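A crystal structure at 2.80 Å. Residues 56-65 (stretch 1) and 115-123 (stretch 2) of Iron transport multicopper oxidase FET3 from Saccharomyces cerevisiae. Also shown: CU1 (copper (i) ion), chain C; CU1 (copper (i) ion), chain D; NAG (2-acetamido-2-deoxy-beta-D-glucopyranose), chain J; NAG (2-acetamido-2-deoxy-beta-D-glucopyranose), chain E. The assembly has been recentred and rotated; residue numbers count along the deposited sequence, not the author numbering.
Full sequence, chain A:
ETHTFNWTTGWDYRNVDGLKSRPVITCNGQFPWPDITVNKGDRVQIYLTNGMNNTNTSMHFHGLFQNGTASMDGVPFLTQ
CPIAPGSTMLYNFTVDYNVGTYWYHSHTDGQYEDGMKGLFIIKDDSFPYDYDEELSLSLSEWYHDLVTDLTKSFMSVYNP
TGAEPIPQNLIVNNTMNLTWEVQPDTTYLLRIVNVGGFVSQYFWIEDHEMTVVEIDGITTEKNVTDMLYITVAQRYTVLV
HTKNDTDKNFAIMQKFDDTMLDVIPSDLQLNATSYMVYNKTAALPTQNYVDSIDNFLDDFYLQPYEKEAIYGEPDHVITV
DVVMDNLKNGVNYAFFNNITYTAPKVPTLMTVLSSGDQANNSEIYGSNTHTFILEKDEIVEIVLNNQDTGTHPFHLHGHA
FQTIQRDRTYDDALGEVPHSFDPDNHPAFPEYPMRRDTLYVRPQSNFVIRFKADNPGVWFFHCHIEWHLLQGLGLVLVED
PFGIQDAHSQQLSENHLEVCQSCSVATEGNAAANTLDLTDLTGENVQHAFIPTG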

# COMPACT_ATOMS: atom_id res chain seq x y z
N ASN A 56 7.64 18.56 -0.15
CA ASN A 56 6.57 18.39 0.83
C ASN A 56 6.67 17.00 1.50
O ASN A 56 7.48 16.17 1.06
N THR A 57 5.91 16.76 2.57
CA THR A 57 5.80 15.40 3.16
C THR A 57 4.39 15.07 3.61
O THR A 57 3.52 15.93 3.66
N SER A 58 4.19 13.79 3.94
CA SER A 58 2.97 13.34 4.57
C SER A 58 3.30 11.99 5.15
O SER A 58 4.37 11.45 4.85
N MET A 59 2.41 11.45 5.97
CA MET A 59 2.58 10.10 6.51
C MET A 59 1.24 9.43 6.55
O MET A 59 0.28 9.99 7.09
N HIS A 60 1.18 8.23 5.98
CA HIS A 60 -0.03 7.44 5.94
C HIS A 60 0.19 6.17 6.72
O HIS A 60 1.25 5.56 6.62
N PHE A 61 -0.80 5.76 7.50
CA PHE A 61 -0.72 4.54 8.29
C PHE A 61 -1.55 3.44 7.64
O PHE A 61 -2.77 3.39 7.79
N HIS A 62 -0.85 2.58 6.91
CA HIS A 62 -1.45 1.65 5.97
C HIS A 62 -2.29 0.61 6.66
O HIS A 62 -1.76 -0.21 7.43
N GLY A 63 -3.58 0.61 6.37
CA GLY A 63 -4.46 -0.46 6.83
C GLY A 63 -5.37 -0.02 7.95
O GLY A 63 -6.42 -0.61 8.16
N LEU A 64 -4.96 1.02 8.66
CA LEU A 64 -5.73 1.56 9.75
C LEU A 64 -7.00 2.22 9.22
O LEU A 64 -6.97 2.92 8.22
N PHE A 65 -8.13 1.95 9.87
CA PHE A 65 -9.43 2.35 9.33
C PHE A 65 -9.76 3.82 9.55
O PHE A 65 -10.64 4.37 8.89
N GLY A 115 13.19 5.73 1.79
CA GLY A 115 13.48 5.30 3.17
C GLY A 115 12.44 5.61 4.23
O GLY A 115 12.51 5.05 5.34
N MET A 116 11.48 6.48 3.92
CA MET A 116 10.50 6.95 4.92
C MET A 116 9.35 5.95 5.09
O MET A 116 8.25 6.13 4.53
N LYS A 117 9.60 4.92 5.88
CA LYS A 117 8.67 3.81 6.04
C LYS A 117 9.12 2.95 7.22
O LYS A 117 10.30 2.88 7.54
N GLY A 118 8.15 2.29 7.86
CA GLY A 118 8.37 1.58 9.11
C GLY A 118 7.15 0.74 9.44
O GLY A 118 6.08 0.95 8.88
N LEU A 119 7.32 -0.21 10.36
CA LEU A 119 6.24 -1.10 10.75
C LEU A 119 5.37 -0.54 11.87
O LEU A 119 5.82 0.19 12.73
N PHE A 120 4.10 -0.93 11.84
CA PHE A 120 3.13 -0.52 12.85
C PHE A 120 2.40 -1.77 13.31
O PHE A 120 1.57 -2.31 12.57
N ILE A 121 2.73 -2.23 14.52
CA ILE A 121 2.15 -3.46 15.04
C ILE A 121 1.16 -3.19 16.15
O ILE A 121 1.48 -2.47 17.11
N ILE A 122 -0.03 -3.76 16.01
CA ILE A 122 -1.03 -3.70 17.08
C ILE A 122 -1.27 -5.09 17.64
O ILE A 122 -1.66 -6.00 16.90
N LYS A 123 -1.04 -5.27 18.93
CA LYS A 123 -1.28 -6.57 19.56
C LYS A 123 -2.70 -6.70 20.07
O LYS A 123 -3.31 -5.70 20.49

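No hydrogen bond crosses between these two stretches, although they run within 19° of each other end to end. Phe 61 and Phe 120, whose CA atoms face each other in register, stand 7.8 Å apart from CA to CA, and side chains bridge the space between the backbones. The contact is held by apolar packing, while Ser 58 OG, His 60 and His 62 of stretch 1 find their partners elsewhere.

Stretch 2 supplies its side through alternation. From Met 116 to Ile 122, the even-numbered residues with side chains, Met 116, Phe 120 and Ile 122, point toward stretch 1; Gly 118 leaves a gap in that series, and Lys 117 points away, its NZ hydrogen-bonded elsewhere in the structure. Met 116 reaches furthest, and its three chi angles, all t, explain how: the chain is fully extended, bringing CE to 3.3 Å from Thr 57 CG2 and 3.4 Å from Ser 58 O. The first is a tight methyl-to-methyl approach; the second is a van der Waals contact, with no hydrogen bond. Thr 57 points toward stretch 2 with chi1 at -15°, between the usual wells, whereas Ser 58 (chi1 p) points away and its OG is hydrogen-bonded elsewhere.

Further along, the packing becomes aromatic and aliphatic. Phe 61 (chi1 m) meets Phe 120 (chi1 t) obliquely, CD2 of Phe 61 lying 4.1 Å from CD2 of Phe 120. Leu 64 (chi1 m, chi2 p) covers one face of the Phe 120 ring: its CD2 sits 4.3 Å from the ring centroid and 17° off the normal, a CH-pi contact, with the same CD2 4.1 Å from Phe 120 CZ. Its other methyl, CD1, lies 4.2 Å from CD1 of Ile 122 (chi1 m, chi2 t). A type II turn from Phe 61 to Leu 64, with a weak hydrogen bond from Leu 64 N to Phe 61 O at 3.3 Å, brings both of these inward-pointing residues to the same ring. Gly 63 suits that turn, since at its backbone angles a CB would jam against the preceding carbonyl oxygen.

The two copper-binding histidines lie on the same stretch but stay out of this packing. His 60 and His 62, both t at chi1, make no contact with stretch 2. His 60 NE2 binds the chain C copper at 2.1 Å, and His 62 ND1 binds the chain D copper at 1.9 Å, as befits a multicopper oxidase. At the start of the stretch, Asn 56 ND2 is covalently linked to C1 of the chain J NAG at 1.4 Å, beyond reach of stretch 2. Phe 65 CD2 lies 3.6 Å from O7 of the chain E NAG, also out of reach of stretch 2.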

# COMPACT_ATOMS: atom_id res chain seq x y z
CB ASN A 56 5.20 18.61 0.18
CG ASN A 56 4.98 20.07 -0.27
OD1 ASN A 56 5.50 21.00 0.34
ND2 ASN A 56 4.18 20.26 -1.34
CB THR A 57 6.72 15.17 4.40
OG1 THR A 57 7.72 16.20 4.50
CG2 THR A 57 7.37 13.81 4.33
CB SER A 58 1.86 13.18 3.54
OG SER A 58 2.34 12.45 2.44
CB MET A 59 3.17 10.14 7.91
CG MET A 59 3.56 8.77 8.47
SD MET A 59 4.93 8.87 9.64
CE MET A 59 4.20 9.91 10.88
CB HIS A 60 -0.36 7.10 4.49
CG HIS A 60 -1.37 6.01 4.34
ND1 HIS A 60 -2.59 6.03 4.98
CD2 HIS A 60 -1.36 4.88 3.60
CE1 HIS A 60 -3.28 4.95 4.66
NE2 HIS A 60 -2.55 4.24 3.82
CB PHE A 61 -1.09 4.83 9.74
CG PHE A 61 -0.34 6.00 10.29
CD1 PHE A 61 -0.83 7.31 10.11
CD2 PHE A 61 0.89 5.82 10.92
CE1 PHE A 61 -0.12 8.40 10.57
CE2 PHE A 61 1.60 6.91 11.39
CZ PHE A 61 1.10 8.20 11.22
CB HIS A 62 -0.37 0.96 5.16
CG HIS A 62 -0.90 0.11 4.06
ND1 HIS A 62 -0.66 0.38 2.73
CD2 HIS A 62 -1.68 -1.01 4.09
CE1 HIS A 62 -1.27 -0.53 1.99
NE2 HIS A 62 -1.89 -1.38 2.78
CB LEU A 64 -4.86 2.54 10.53
CG LEU A 64 -3.99 2.00 11.67
CD1 LEU A 64 -3.23 0.72 11.37
CD2 LEU A 64 -3.05 3.08 12.17
CB PHE A 65 -10.54 1.47 9.90
CG PHE A 65 -10.46 0.02 9.48
CD1 PHE A 65 -9.91 -0.33 8.24
CD2 PHE A 65 -10.94 -0.98 10.30
CE1 PHE A 65 -9.83 -1.66 7.85
CE2 PHE A 65 -10.87 -2.31 9.92
CZ PHE A 65 -10.32 -2.65 8.69
CB MET A 116 9.98 8.34 4.56
CG MET A 116 9.11 8.99 5.58
SD MET A 116 8.83 10.74 5.14
CE MET A 116 7.44 11.11 6.19
CB LYS A 117 8.60 2.97 4.76
CG LYS A 117 9.94 2.36 4.35
CD LYS A 117 10.01 2.03 2.86
CE LYS A 117 10.99 0.88 2.56
NZ LYS A 117 11.35 0.85 1.10
CB LEU A 119 6.81 -2.46 11.15
CG LEU A 119 7.59 -3.26 10.11
CD1 LEU A 119 7.84 -4.64 10.62
CD2 LEU A 119 6.86 -3.36 8.79
CB PHE A 120 2.15 0.47 12.22
CG PHE A 120 1.32 1.23 13.23
CD1 PHE A 120 0.35 0.58 13.99
CD2 PHE A 120 1.50 2.61 13.38
CE1 PHE A 120 -0.41 1.29 14.92
CE2 PHE A 120 0.74 3.33 14.31
CZ PHE A 120 -0.22 2.68 15.07
CB ILE A 121 3.25 -4.45 15.55
CG1 ILE A 121 3.70 -5.35 14.41
CG2 ILE A 121 2.73 -5.35 16.63
CD1 ILE A 121 4.78 -4.75 13.59
CB ILE A 122 -2.37 -3.09 16.58
CG1 ILE A 122 -2.12 -1.75 15.89
CG2 ILE A 122 -3.34 -2.93 17.73
CD1 ILE A 122 -3.25 -1.32 15.00
CB LYS A 123 -0.33 -6.85 20.73
CG LYS A 123 1.14 -6.70 20.43
CD LYS A 123 1.66 -5.37 20.96
CE LYS A 123 1.67 -5.33 22.50
NZ LYS A 123 1.77 -3.92 22.99
CU CU1 C . -3.52 2.55 3.09
CU CU1 D . 0.31 1.85 1.91
C1 NAG J . 4.72 21.20 -2.29
C2 NAG J . 5.06 21.06 -3.79
C3 NAG J . 4.62 22.28 -4.62
C4 NAG J . 3.21 22.76 -4.26
C5 NAG J . 2.95 22.81 -2.76
C6 NAG J . 1.73 21.97 -2.36
C7 NAG J . 6.80 19.54 -4.59
C8 NAG J . 7.04 19.46 -6.07
N2 NAG J . 6.47 20.74 -4.06
O3 NAG J . 4.63 21.93 -5.99
O4 NAG J . 3.04 24.05 -4.79
O5 NAG J . 4.14 22.47 -2.04
O6 NAG J . 0.55 22.45 -2.97
O7 NAG J . 6.89 18.50 -3.91
C1 NAG E . -16.70 2.54 12.20
C2 NAG E . -16.70 1.07 11.80
C3 NAG E . -18.09 0.45 11.87
C4 NAG E . -18.75 0.73 13.22
C5 NAG E . -18.61 2.23 13.57
C6 NAG E . -19.16 2.56 14.95
C7 NAG E . -14.95 0.22 10.32
C8 NAG E . -14.37 0.25 8.94
N2 NAG E . -16.12 0.87 10.48
O3 NAG E . -17.96 -0.94 11.69
O4 NAG E . -20.09 0.28 13.26
O5 NAG E . -17.24 2.63 13.51
O6 NAG E . -18.42 1.85 15.92
O7 NAG E . -14.35 -0.37 11.23